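PDB 5MU5: DUF115 domain-containing protein from Magnetospirillum magneticum AMB-1, which probably transfers sugar, most likely a nonulosonic acid, to flagellin as a Maf glycosyltransferase and takes part in formation of the bacterial flagellum. Local coordinates for residues A[375-380]-A[539-544]; A[248-253]-A[645-650]; A[47-52]-A[129-134]; A[122-127]-A[140-145]. All blocks are in the same frame, centred on the assembly; numbering follows the deposited sequence.

Contact 1 (A[375-380]-A[539-544]); sequences YALFSP and DRWDRE
R543 and R540 carry the polar part, both reaching for backbone carbonyls at and just after the end of helix 373-378. R543 grips two successive ones with its guanidinium edge. Its NH2 bonds A376 O at 2.9 Å, and its NH1 bonds L377 O at 2.7 Å on a lone pair in the carbonyl plane. NH1 also bonds R540 O of its own segment. R540 NH1 bonds S379 O at 3.2 Å, with the donor tilted 22° from the carbonyl plane. Weak bonds from NE and NH2 to D539 OD2, part of a salt bridge, hold the same guanidinium. The two guanidinium groups face each other, with R543 NH1 3.8 Å above the R540 plane. Both sit at the C-terminal end of the helix, whose dipole would probably suit their charge.

The apolar part is built on W541. L377 CD1 meets W541 CZ3 at 3.6 Å. The F378 ring lies nearly parallel to the W541 six-membered ring, planes at 10°, but is slid aside, so that CZ touches W541 CE3 at 3.6 Å.

Helix 242-257 packs on L377 and F378, and helix 589-609 lies against A376 and L377. Y253 and W546 meet the W541 ring.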
loop_
_atom_site.group_PDB
_atom_site.type_symbol
_atom_site.label_atom_id
_atom_site.label_comp_id
_atom_site.label_asym_id
_atom_site.label_seq_id
_atom_site.Cartn_x
_atom_site.Cartn_y
_atom_site.Cartn_z
ATOM N N TYR A 375 -14.782 5.254 -0.014
ATOM C CA TYR A 375 -14.850 4.872 1.390
ATOM C C TYR A 375 -15.060 6.115 2.240
ATOM O O TYR A 375 -15.977 6.191 3.054
ATOM C CB TYR A 375 -13.573 4.156 1.841
ATOM C CG TYR A 375 -13.674 3.693 3.266
ATOM C CD1 TYR A 375 -14.360 2.516 3.582
ATOM C CD2 TYR A 375 -13.119 4.439 4.310
ATOM C CE1 TYR A 375 -14.476 2.084 4.886
ATOM C CE2 TYR A 375 -13.241 4.023 5.625
ATOM C CZ TYR A 375 -13.927 2.844 5.906
ATOM O OH TYR A 375 -14.066 2.409 7.204
ATOM N N ALA A 376 -14.214 7.109 2.027
ATOM C CA ALA A 376 -14.267 8.314 2.814
ATOM C C ALA A 376 -15.588 9.028 2.622
ATOM O O ALA A 376 -16.111 9.620 3.542
ATOM C CB ALA A 376 -13.115 9.233 2.430
ATOM N N LEU A 377 -16.138 8.979 1.423
ATOM C CA LEU A 377 -17.327 9.750 1.154
ATOM C C LEU A 377 -18.588 9.016 1.646
ATOM O O LEU A 377 -19.425 9.603 2.335
ATOM C CB LEU A 377 -17.389 10.075 -0.337
ATOM C CG LEU A 377 -18.162 11.339 -0.726
ATOM C CD1 LEU A 377 -18.024 11.599 -2.223
ATOM C CD2 LEU A 377 -19.632 11.220 -0.346
ATOM N N PHE A 378 -18.675 7.718 1.349
ATOM C CA PHE A 378 -19.904 6.942 1.552
ATOM C C PHE A 378 -19.976 5.946 2.711
ATOM O O PHE A 378 -21.073 5.504 3.060
ATOM C CB PHE A 378 -20.243 6.198 0.259
ATOM C CG PHE A 378 -20.727 7.088 -0.840
ATOM C CD1 PHE A 378 -21.933 7.749 -0.723
ATOM C CD2 PHE A 378 -20.000 7.231 -2.009
ATOM C CE1 PHE A 378 -22.393 8.567 -1.737
ATOM C CE2 PHE A 378 -20.456 8.051 -3.027
ATOM C CZ PHE A 378 -21.652 8.721 -2.888
ATOM N N SER A 379 -18.846 5.547 3.281
ATOM C CA SER A 379 -18.878 4.596 4.391
ATOM C C SER A 379 -19.568 5.200 5.590
ATOM O O SER A 379 -19.259 6.321 5.960
ATOM C CB SER A 379 -17.486 4.188 4.826
ATOM O OG SER A 379 -17.554 3.226 5.863
ATOM N N PRO A 380 -20.515 4.465 6.184
ATOM C CA PRO A 380 -21.117 4.931 7.412
ATOM C C PRO A 380 -20.329 4.476 8.633
ATOM O O PRO A 380 -20.776 4.699 9.738
ATOM C CB PRO A 380 -22.519 4.296 7.388
ATOM C CG PRO A 380 -22.365 3.068 6.565
ATOM C CD PRO A 380 -21.168 3.248 5.669
ATOM N N ASP A 539 -27.332 11.537 3.891
ATOM C CA ASP A 539 -26.491 11.749 5.052
ATOM C C ASP A 539 -25.028 11.845 4.629
ATOM O O ASP A 539 -24.333 12.787 5.011
ATOM C CB ASP A 539 -26.661 10.608 6.051
ATOM C CG ASP A 539 -25.776 10.770 7.261
ATOM O OD1 ASP A 539 -25.938 11.774 7.992
ATOM O OD2 ASP A 539 -24.914 9.898 7.473
ATOM N N ARG A 540 -24.568 10.884 3.824
ATOM C CA ARG A 540 -23.185 10.882 3.343
ATOM C C ARG A 540 -22.911 11.979 2.299
ATOM O O ARG A 540 -22.021 12.793 2.486
ATOM C CB ARG A 540 -22.807 9.505 2.781
ATOM C CG ARG A 540 -22.909 8.323 3.757
ATOM C CD ARG A 540 -21.849 8.365 4.852
ATOM N NE ARG A 540 -22.154 9.386 5.847
ATOM C CZ ARG A 540 -21.316 9.814 6.786
ATOM N NH1 ARG A 540 -20.089 9.311 6.892
ATOM N NH2 ARG A 540 -21.721 10.759 7.628
ATOM N N TRP A 541 -23.682 12.019 1.219
ATOM C CA TRP A 541 -23.442 12.972 0.120
ATOM C C TRP A 541 -23.540 14.466 0.453
ATOM O O TRP A 541 -22.670 15.246 0.056
ATOM C CB TRP A 541 -24.401 12.691 -1.022
ATOM C CG TRP A 541 -24.096 13.442 -2.262
ATOM C CD1 TRP A 541 -24.823 14.449 -2.802
ATOM C CD2 TRP A 541 -22.982 13.234 -3.136
ATOM N NE1 TRP A 541 -24.239 14.885 -3.973
ATOM C CE2 TRP A 541 -23.106 14.154 -4.197
ATOM C CE3 TRP A 541 -21.911 12.341 -3.140
ATOM C CZ2 TRP A 541 -22.190 14.227 -5.235
ATOM C CZ3 TRP A 541 -21.004 12.402 -4.171
ATOM C CH2 TRP A 541 -21.148 13.345 -5.211
ATOM N N ASP A 542 -24.584 14.853 1.181
ATOM C CA ASP A 542 -24.895 16.262 1.437
ATOM C C ASP A 542 -24.048 16.943 2.514
ATOM O O ASP A 542 -24.182 18.149 2.708
ATOM C CB ASP A 542 -26.378 16.432 1.845
ATOM C CG ASP A 542 -27.350 15.953 0.780
ATOM O OD1 ASP A 542 -26.982 15.929 -0.414
ATOM O OD2 ASP A 542 -28.496 15.607 1.135
ATOM N N ARG A 543 -23.186 16.208 3.208
ATOM C CA ARG A 543 -22.470 16.781 4.350
ATOM C C ARG A 543 -21.275 17.670 3.996
ATOM O O ARG A 543 -20.674 18.291 4.882
ATOM C CB ARG A 543 -22.034 15.675 5.298
ATOM C CG ARG A 543 -20.810 14.888 4.856
ATOM C CD ARG A 543 -20.572 13.773 5.842
ATOM N NE ARG A 543 -19.259 13.134 5.729
ATOM C CZ ARG A 543 -18.919 12.221 4.818
ATOM N NH1 ARG A 543 -19.749 11.850 3.851
ATOM N NH2 ARG A 543 -17.718 11.694 4.869
ATOM N N GLU A 544 -20.928 17.723 2.715
ATOM C CA GLU A 544 -19.836 18.568 2.251
ATOM C C GLU A 544 -19.956 18.847 0.751
ATOM O O GLU A 544 -20.468 18.017 -0.008
ATOM C CB GLU A 544 -18.505 17.891 2.546
ATOM C CG GLU A 544 -17.301 18.816 2.448
ATOM C CD GLU A 544 -16.002 18.128 2.822
ATOM O OE1 GLU A 544 -15.995 17.313 3.776
ATOM O OE2 GLU A 544 -14.979 18.402 2.162
#

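Contact 2 (A[248-253]-A[645-650]); sequences MTRASY and DNIEAF
The Y253 ring has I647 over one face and E648 OE2 at its edge. I647 CG2 sits 4.1 Å from the ring centroid and 21° off the normal, a CH-pi contact displaced toward the rim. CD1 of the same residue reaches Y253 CD2, so the isoleucine runs obliquely across the ring. Y253 CG lies anti to the backbone N (chi1 175°), which places CG on the side of I647. The guanidinium of R250 has a water at its edge, in plane.

The phenol oxygen makes the polar link. Y253 OH donates to E648 OE2 at 2.7 Å. It meets that oxygen from above the carboxylate plane, 58° out of it. OE2 also takes a salt bridge from R257, so one oxygen is shared by a phenol and a positive charge, which would tend to stabilise the carboxylate.

R250 works by its chain and through water. Its CD packs on F650 CB at 3.9 Å, and its CG lies near I647 O. NH1 donates to the water at 2.9 Å. The water in turn donates to I647 O and to F650 O, the latter at 2.6 Å. R250 NE makes a salt bridge with E247. T249 CG2 adds a looser touch to I647 CD1.

The arrangement is helix-to-turn packing. Residues 248-253 of helix 242-257, within the MptE-like range, receive the turn that follows helix 618-646 of the Maf helical bundle, and I647 packs between Y253 and the chain of R250.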
loop_
_atom_site.group_PDB
_atom_site.type_symbol
_atom_site.label_atom_id
_atom_site.label_comp_id
_atom_site.label_asym_id
_atom_site.label_seq_id
_atom_site.Cartn_x
_atom_site.Cartn_y
_atom_site.Cartn_z
ATOM N N MET A 248 -14.692 5.028 -8.901
ATOM C CA MET A 248 -15.047 4.353 -7.657
ATOM C C MET A 248 -16.202 5.076 -7.020
ATOM O O MET A 248 -17.153 4.452 -6.569
ATOM C CB MET A 248 -13.901 4.375 -6.647
ATOM C CG MET A 248 -12.634 3.619 -7.001
ATOM S SD MET A 248 -12.853 1.873 -7.328
ATOM C CE MET A 248 -13.077 1.840 -9.104
ATOM N N THR A 249 -16.073 6.397 -6.960
ATOM C CA THR A 249 -17.058 7.256 -6.343
ATOM C C THR A 249 -18.344 7.276 -7.173
ATOM O O THR A 249 -19.429 7.325 -6.596
ATOM C CB THR A 249 -16.483 8.677 -6.111
ATOM O OG1 THR A 249 -15.458 8.617 -5.123
ATOM C CG2 THR A 249 -17.526 9.637 -5.627
ATOM N N ARG A 250 -18.240 7.231 -8.502
ATOM C CA ARG A 250 -19.440 7.159 -9.348
ATOM C C ARG A 250 -20.195 5.833 -9.114
ATOM O O ARG A 250 -21.410 5.817 -8.938
ATOM C CB ARG A 250 -19.091 7.278 -10.820
ATOM C CG ARG A 250 -20.292 7.246 -11.750
ATOM C CD ARG A 250 -19.888 6.824 -13.148
ATOM N NE ARG A 250 -19.591 5.396 -13.174
ATOM C CZ ARG A 250 -20.502 4.438 -13.335
ATOM N NH1 ARG A 250 -21.781 4.738 -13.514
ATOM N NH2 ARG A 250 -20.120 3.173 -13.310
ATOM N N ALA A 251 -19.463 4.730 -9.108
ATOM C CA ALA A 251 -20.063 3.421 -8.845
ATOM C C ALA A 251 -20.796 3.453 -7.511
ATOM O O ALA A 251 -21.962 3.105 -7.430
ATOM C CB ALA A 251 -18.994 2.320 -8.835
ATOM N N SER A 252 -20.105 3.901 -6.473
ATOM C CA SER A 252 -20.667 3.918 -5.130
ATOM C C SER A 252 -21.871 4.841 -5.056
ATOM O O SER A 252 -22.871 4.496 -4.446
ATOM C CB SER A 252 -19.609 4.329 -4.112
ATOM O OG SER A 252 -20.102 4.150 -2.791
ATOM N N TYR A 253 -21.762 6.000 -5.690
ATOM C CA TYR A 253 -22.848 6.963 -5.739
ATOM C C TYR A 253 -24.085 6.280 -6.316
ATOM O O TYR A 253 -25.138 6.297 -5.705
ATOM C CB TYR A 253 -22.452 8.160 -6.607
ATOM C CG TYR A 253 -23.532 9.197 -6.836
ATOM C CD1 TYR A 253 -24.599 8.943 -7.696
ATOM C CD2 TYR A 253 -23.460 10.452 -6.231
ATOM C CE1 TYR A 253 -25.575 9.890 -7.914
ATOM C CE2 TYR A 253 -24.433 11.400 -6.450
ATOM C CZ TYR A 253 -25.487 11.103 -7.294
ATOM O OH TYR A 253 -26.454 12.040 -7.540
ATOM N N ASP A 645 -20.737 17.623 -11.626
ATOM C CA ASP A 645 -21.964 18.067 -12.284
ATOM C C ASP A 645 -22.712 16.931 -13.001
ATOM O O ASP A 645 -23.922 16.970 -13.082
ATOM C CB ASP A 645 -21.672 19.182 -13.293
ATOM C CG ASP A 645 -21.467 20.534 -12.632
ATOM O OD1 ASP A 645 -21.885 20.710 -11.470
ATOM O OD2 ASP A 645 -20.889 21.432 -13.274
ATOM N N ASN A 646 -21.995 15.918 -13.485
ATOM C CA ASN A 646 -22.593 14.853 -14.288
ATOM C C ASN A 646 -22.509 13.452 -13.707
ATOM O O ASN A 646 -22.756 12.468 -14.424
ATOM C CB ASN A 646 -21.884 14.819 -15.642
ATOM C CG ASN A 646 -22.057 16.094 -16.410
ATOM O OD1 ASN A 646 -21.088 16.678 -16.883
ATOM N ND2 ASN A 646 -23.287 16.552 -16.516
ATOM N N ILE A 647 -22.163 13.358 -12.425
ATOM C CA ILE A 647 -21.922 12.063 -11.786
ATOM C C ILE A 647 -23.100 11.080 -11.966
ATOM O O ILE A 647 -22.892 9.884 -12.207
ATOM C CB ILE A 647 -21.493 12.240 -10.303
ATOM C CG1 ILE A 647 -21.021 10.906 -9.730
ATOM C CG2 ILE A 647 -22.609 12.835 -9.457
ATOM C CD1 ILE A 647 -20.233 11.037 -8.441
ATOM N N GLU A 648 -24.323 11.607 -11.915
ATOM C CA GLU A 648 -25.539 10.802 -12.019
ATOM C C GLU A 648 -25.840 10.398 -13.468
ATOM O O GLU A 648 -26.367 9.310 -13.732
ATOM C CB GLU A 648 -26.719 11.609 -11.444
ATOM C CG GLU A 648 -27.892 10.780 -10.939
ATOM C CD GLU A 648 -28.794 11.575 -9.999
ATOM O OE1 GLU A 648 -29.539 12.453 -10.476
ATOM O OE2 GLU A 648 -28.758 11.330 -8.774
ATOM N N ALA A 649 -25.484 11.266 -14.406
ATOM C CA ALA A 649 -25.860 11.083 -15.806
ATOM C C ALA A 649 -24.989 10.102 -16.591
ATOM O O ALA A 649 -25.424 9.591 -17.616
ATOM C CB ALA A 649 -25.900 12.428 -16.513
ATOM N N PHE A 650 -23.769 9.828 -16.142
ATOM C CA PHE A 650 -22.933 8.851 -16.861
ATOM C C PHE A 650 -23.666 7.515 -16.915
ATOM O O PHE A 650 -24.078 7.007 -15.886
ATOM C CB PHE A 650 -21.568 8.646 -16.193
ATOM C CG PHE A 650 -20.717 9.880 -16.149
ATOM C CD1 PHE A 650 -20.209 10.431 -17.323
ATOM C CD2 PHE A 650 -20.405 10.482 -14.931
ATOM C CE1 PHE A 650 -19.416 11.571 -17.285
ATOM C CE2 PHE A 650 -19.608 11.620 -14.887
ATOM C CZ PHE A 650 -19.120 12.166 -16.065
HETATM O O HOH W 1 -23.110 7.298 -13.458
#

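Contact 3 (A[47-52]-A[129-134])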
loop_
_atom_site.group_PDB
_atom_site.type_symbol
_atom_site.label_atom_id
_atom_site.label_comp_id
_atom_site.label_asym_id
_atom_site.label_seq_id
_atom_site.Cartn_x
_atom_site.Cartn_y
_atom_site.Cartn_z
ATOM N N LEU A 47 38.041 9.111 19.191
ATOM C CA LEU A 47 37.225 8.340 20.109
ATOM C C LEU A 47 36.830 7.049 19.399
ATOM O O LEU A 47 36.584 7.053 18.196
ATOM C CB LEU A 47 35.997 9.128 20.564
ATOM C CG LEU A 47 36.277 10.246 21.574
ATOM C CD1 LEU A 47 35.021 11.081 21.764
ATOM C CD2 LEU A 47 36.758 9.686 22.910
ATOM N N ASP A 48 36.788 5.953 20.154
ATOM C CA ASP A 48 36.495 4.639 19.604
ATOM C C ASP A 48 35.697 3.832 20.622
ATOM O O ASP A 48 35.642 4.192 21.793
ATOM C CB ASP A 48 37.810 3.925 19.245
ATOM C CG ASP A 48 37.630 2.823 18.192
ATOM O OD1 ASP A 48 36.481 2.419 17.901
ATOM O OD2 ASP A 48 38.645 2.358 17.621
ATOM N N VAL A 49 35.056 2.762 20.161
ATOM C CA VAL A 49 34.285 1.861 21.021
ATOM C C VAL A 49 34.982 0.507 21.136
ATOM O O VAL A 49 35.141 -0.211 20.150
ATOM C CB VAL A 49 32.862 1.662 20.498
ATOM C CG1 VAL A 49 32.064 0.784 21.443
ATOM C CG2 VAL A 49 32.173 3.007 20.338
ATOM N N GLU A 50 35.421 0.182 22.351
ATOM C CA GLU A 50 36.124 -1.058 22.619
ATOM C C GLU A 50 35.203 -2.009 23.366
ATOM O O GLU A 50 34.360 -1.588 24.145
ATOM C CB GLU A 50 37.403 -0.772 23.411
ATOM C CG GLU A 50 38.273 -1.994 23.720
ATOM C CD GLU A 50 37.862 -2.714 24.997
ATOM O OE1 GLU A 50 37.538 -2.029 25.990
ATOM O OE2 GLU A 50 37.867 -3.965 25.017
ATOM N N PHE A 51 35.362 -3.296 23.094
ATOM C CA PHE A 51 34.582 -4.339 23.748
ATOM C C PHE A 51 35.316 -5.668 23.606
ATOM O O PHE A 51 35.459 -6.193 22.504
ATOM C CB PHE A 51 33.177 -4.434 23.141
ATOM C CG PHE A 51 32.315 -5.490 23.776
ATOM C CD1 PHE A 51 32.012 -5.432 25.135
ATOM C CD2 PHE A 51 31.787 -6.527 23.022
ATOM C CE1 PHE A 51 31.210 -6.389 25.730
ATOM C CE2 PHE A 51 30.988 -7.495 23.616
ATOM C CZ PHE A 51 30.700 -7.424 24.969
ATOM N N ARG A 52 35.796 -6.192 24.731
ATOM C CA ARG A 52 36.553 -7.439 24.755
ATOM C C ARG A 52 37.748 -7.374 23.807
ATOM O O ARG A 52 38.011 -8.312 23.059
ATOM C CB ARG A 52 35.647 -8.625 24.412
ATOM C CG ARG A 52 34.473 -8.780 25.358
ATOM C CD ARG A 52 33.614 -9.962 24.951
ATOM N NE ARG A 52 32.491 -10.166 25.865
ATOM C CZ ARG A 52 31.384 -10.846 25.568
ATOM N NH1 ARG A 52 31.209 -11.389 24.363
ATOM N NH2 ARG A 52 30.427 -10.968 26.478
ATOM N N LEU A 129 25.388 3.622 12.468
ATOM C CA LEU A 129 25.771 4.945 12.923
ATOM C C LEU A 129 27.216 4.885 13.377
ATOM O O LEU A 129 28.031 5.711 12.979
ATOM C CB LEU A 129 24.879 5.398 14.080
ATOM C CG LEU A 129 25.221 6.726 14.760
ATOM C CD1 LEU A 129 24.975 7.889 13.824
ATOM C CD2 LEU A 129 24.387 6.885 16.005
ATOM N N GLY A 130 27.533 3.896 14.209
ATOM C CA GLY A 130 28.835 3.853 14.823
ATOM C C GLY A 130 28.886 5.081 15.708
ATOM O O GLY A 130 27.900 5.377 16.386
ATOM N N LEU A 131 30.006 5.806 15.664
ATOM C CA LEU A 131 30.134 7.055 16.390
ATOM C C LEU A 131 29.730 8.253 15.557
ATOM O O LEU A 131 29.842 9.382 16.004
ATOM C CB LEU A 131 31.546 7.217 16.959
ATOM C CG LEU A 131 31.846 6.224 18.097
ATOM C CD1 LEU A 131 33.262 6.401 18.623
ATOM C CD2 LEU A 131 30.857 6.368 19.244
ATOM N N GLY A 132 29.240 8.012 14.348
ATOM C CA GLY A 132 28.680 9.081 13.534
ATOM C C GLY A 132 29.649 10.025 12.871
ATOM O O GLY A 132 29.253 11.092 12.417
ATOM N N TYR A 133 30.917 9.645 12.795
ATOM C CA TYR A 133 31.922 10.457 12.100
ATOM C C TYR A 133 31.520 10.783 10.635
ATOM O O TYR A 133 31.846 11.844 10.119
ATOM C CB TYR A 133 33.277 9.745 12.119
ATOM C CG TYR A 133 33.896 9.586 13.495
ATOM C CD1 TYR A 133 34.052 10.686 14.333
ATOM C CD2 TYR A 133 34.362 8.351 13.939
ATOM C CE1 TYR A 133 34.631 10.567 15.581
ATOM C CE2 TYR A 133 34.952 8.218 15.186
ATOM C CZ TYR A 133 35.078 9.336 16.006
ATOM O OH TYR A 133 35.653 9.251 17.253
ATOM N N GLN A 134 30.799 9.884 9.974
ATOM C CA GLN A 134 30.346 10.132 8.601
ATOM C C GLN A 134 29.303 11.241 8.461
ATOM O O GLN A 134 29.279 11.929 7.444
ATOM C CB GLN A 134 29.805 8.835 7.944
ATOM C CG GLN A 134 28.529 8.228 8.547
ATOM C CD GLN A 134 28.759 7.429 9.831
ATOM O OE1 GLN A 134 29.876 7.336 10.321
ATOM N NE2 GLN A 134 27.699 6.856 10.374
#
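The start of the central strand 47-51 of a small antiparallel sheet meets a glycine-rich turn here, within the N-terminal Maf domain. Residues 129-134 form the loop between strand 123-127 and helix 134-142. One hydrogen bond and a leucine make the contact.

Y133 OH donates to L47 O at 2.6 Å. The donor is tilted 26° from the carbonyl plane, and the carbonyl oxygen lies at the edge of the phenol ring. L47 CB is also close, 3.3 Å from Y133 OH. L131 projects toward the strand. Its CD1 packs on L47 O at 3.4 Å and on D48 CA, while CD2 meets V49 CG2 at 3.8 Å. L131 CB also packs on one face of the Y133 ring.

The loop holds its own shape. A type II' turn runs from L129 to G132, and G130 and G132 both have positive phi. L129 O accepts from G132 N and from Q134 NE2, which reach it from opposite faces of its plane.

Helix 154-160 touches V49 and L131, and helix 61-71 lies against Y133. Strand 38-41 pairs with 47-51 and touches L131 through L39.

Contact 4 (A[122-127]-A[140-145]); sequences FHMVCL and EQDNPA
The backbones join through one hydrogen bond, A145 N to F122 O at 2.7 Å, as the chain comes back beside the start of strand 123-127. F122 and A145 also meet through their side chains. A145 CB stands over the centre of the F122 ring, 3.6 Å from the centroid and 13° off the normal, a CH-pi contact. H123 ND1 lies at the edge of the F122 ring, and F122 CD1 stands over the imidazole face.

P144 packs on M124. Its CB and CG both lie 3.7 Å from M124 CB, and its CB also touches F122 O. M124 then runs on to D142, crossing it at about a right angle. The chain bends at its last torsion (chi3 -70°), bringing CE to 3.1 Å from D142 OD2. The methyl thus lies against a carboxylate that is held elsewhere. D142 OD1 makes a salt bridge with R79, and OD2 one with R211, so the two arginines would offset the charge of the buried carboxylate.

N143 leaves the helix with positive phi and turns the chain toward the sheet. Helix 568-579 packs on F122 and A145. The whole is the return of a beta-alpha-beta unit: strand 123-127, helix 134-142 and the parallel neighbour 146-150, in the four-stranded parallel sheet of the N-terminal domain.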
loop_
_atom_site.group_PDB
_atom_site.type_symbol
_atom_site.label_atom_id
_atom_site.label_comp_id
_atom_site.label_asym_id
_atom_site.label_seq_id
_atom_site.Cartn_x
_atom_site.Cartn_y
_atom_site.Cartn_z
ATOM N N PHE A 122 16.143 13.773 -1.437
ATOM C CA PHE A 122 15.302 14.118 -0.309
ATOM C C PHE A 122 15.681 13.319 0.919
ATOM O O PHE A 122 15.822 13.888 2.000
ATOM C CB PHE A 122 13.843 13.849 -0.642
ATOM C CG PHE A 122 12.882 14.352 0.389
ATOM C CD1 PHE A 122 12.630 13.620 1.535
ATOM C CD2 PHE A 122 12.219 15.548 0.204
ATOM C CE1 PHE A 122 11.743 14.075 2.499
ATOM C CE2 PHE A 122 11.319 16.007 1.149
ATOM C CZ PHE A 122 11.088 15.277 2.307
ATOM N N HIS A 123 15.856 12.005 0.728
ATOM C CA HIS A 123 16.120 11.073 1.817
ATOM C C HIS A 123 17.566 10.661 1.884
ATOM O O HIS A 123 18.258 10.573 0.870
ATOM C CB HIS A 123 15.300 9.806 1.629
ATOM C CG HIS A 123 13.821 10.024 1.667
ATOM N ND1 HIS A 123 13.139 10.174 2.853
ATOM C CD2 HIS A 123 12.886 10.066 0.688
ATOM C CE1 HIS A 123 11.849 10.303 2.607
ATOM N NE2 HIS A 123 11.670 10.255 1.297
ATOM N N MET A 124 18.021 10.415 3.099
ATOM C CA MET A 124 19.333 9.849 3.354
ATOM C C MET A 124 19.144 8.679 4.288
ATOM O O MET A 124 18.496 8.819 5.334
ATOM C CB MET A 124 20.231 10.842 4.048
ATOM C CG MET A 124 21.471 10.176 4.602
ATOM S SD MET A 124 22.755 11.369 4.921
ATOM C CE MET A 124 23.172 11.784 3.217
ATOM N N VAL A 125 19.716 7.540 3.928
ATOM C CA VAL A 125 19.614 6.332 4.750
ATOM C C VAL A 125 20.988 5.850 5.220
ATOM O O VAL A 125 21.839 5.511 4.416
ATOM C CB VAL A 125 18.933 5.202 3.977
ATOM C CG1 VAL A 125 18.890 3.940 4.829
ATOM C CG2 VAL A 125 17.530 5.600 3.558
ATOM N N CYS A 126 21.202 5.818 6.521
ATOM C CA CYS A 126 22.459 5.344 7.087
ATOM C C CYS A 126 22.248 4.005 7.734
ATOM O O CYS A 126 21.464 3.868 8.681
ATOM C CB CYS A 126 22.983 6.297 8.145
ATOM S SG CYS A 126 23.209 7.944 7.492
ATOM N N LEU A 127 22.935 3.008 7.208
ATOM C CA LEU A 127 22.833 1.677 7.739
ATOM C C LEU A 127 24.028 1.595 8.637
ATOM O O LEU A 127 25.158 1.431 8.180
ATOM C CB LEU A 127 22.880 0.665 6.610
ATOM C CG LEU A 127 21.747 1.023 5.655
ATOM C CD1 LEU A 127 22.210 0.895 4.218
ATOM C CD2 LEU A 127 20.523 0.198 5.972
ATOM N N GLU A 140 26.380 17.694 4.815
ATOM C CA GLU A 140 26.874 18.828 4.039
ATOM C C GLU A 140 26.774 18.572 2.526
ATOM O O GLU A 140 26.470 19.478 1.768
ATOM C CB GLU A 140 28.323 19.159 4.446
ATOM C CG GLU A 140 28.830 20.506 3.942
ATOM C CD GLU A 140 29.186 20.508 2.460
ATOM O OE1 GLU A 140 29.690 19.481 1.937
ATOM O OE2 GLU A 140 28.968 21.554 1.812
ATOM N N GLN A 141 27.014 17.336 2.095
ATOM C CA GLN A 141 26.944 16.999 0.682
ATOM C C GLN A 141 25.517 17.030 0.154
ATOM O O GLN A 141 25.240 17.668 -0.851
ATOM C CB GLN A 141 27.540 15.610 0.429
ATOM C CG GLN A 141 29.053 15.508 0.643
ATOM C CD GLN A 141 29.542 14.069 0.652
ATOM O OE1 GLN A 141 28.786 13.156 0.957
ATOM N NE2 GLN A 141 30.806 13.861 0.324
ATOM N N ASP A 142 24.607 16.356 0.846
ATOM C CA ASP A 142 23.248 16.155 0.340
ATOM C C ASP A 142 22.159 17.052 0.907
ATOM O O ASP A 142 21.126 17.230 0.265
ATOM C CB ASP A 142 22.838 14.702 0.572
ATOM C CG ASP A 142 23.688 13.721 -0.215
ATOM O OD1 ASP A 142 23.996 13.992 -1.395
ATOM O OD2 ASP A 142 24.041 12.670 0.338
ATOM N N ASN A 143 22.365 17.593 2.104
ATOM C CA ASN A 143 21.332 18.364 2.794
ATOM C C ASN A 143 19.943 17.679 2.707
ATOM O O ASN A 143 18.978 18.240 2.186
ATOM C CB ASN A 143 21.306 19.775 2.240
ATOM C CG ASN A 143 20.429 20.705 3.056
ATOM O OD1 ASN A 143 20.511 20.749 4.294
ATOM N ND2 ASN A 143 19.585 21.470 2.368
ATOM N N PRO A 144 19.856 16.429 3.190
ATOM C CA PRO A 144 18.619 15.691 3.075
ATOM C C PRO A 144 17.513 16.282 3.945
ATOM O O PRO A 144 17.795 16.949 4.913
ATOM C CB PRO A 144 19.006 14.293 3.571
ATOM C CG PRO A 144 20.114 14.549 4.536
ATOM C CD PRO A 144 20.890 15.659 3.894
ATOM N N ALA A 145 16.266 16.068 3.558
ATOM C CA ALA A 145 15.129 16.517 4.330
ATOM C C ALA A 145 14.664 15.388 5.256
ATOM O O ALA A 145 14.059 15.659 6.268
ATOM C CB ALA A 145 14.004 16.904 3.394
#

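Contacts 1 and 2 form one cluster. Helix 242-257 serves both, and F378 and W541 of contact 1 touch Y253 of contact 2. Along the chain, contact 1 is nested within contact 2. Contacts 3 and 4 lie in the N-terminal Maf domain, centres about 20 Å apart. Contact 4 joins strand 123-127 to the end of helix 134-142, and contact 3 uses the loop that connects the two. Contacts 2, 3 and 4 are buried, whereas contact 1 is only partly so. Contact 1 pairs arginine-carbonyl bonds with aromatic packing. Contact 2 centres on isoleucine over a tyrosine ring, with a tyrosine-glutamate bond and a water. Contacts 3 and 4 each combine one hydrogen bond with apolar packing.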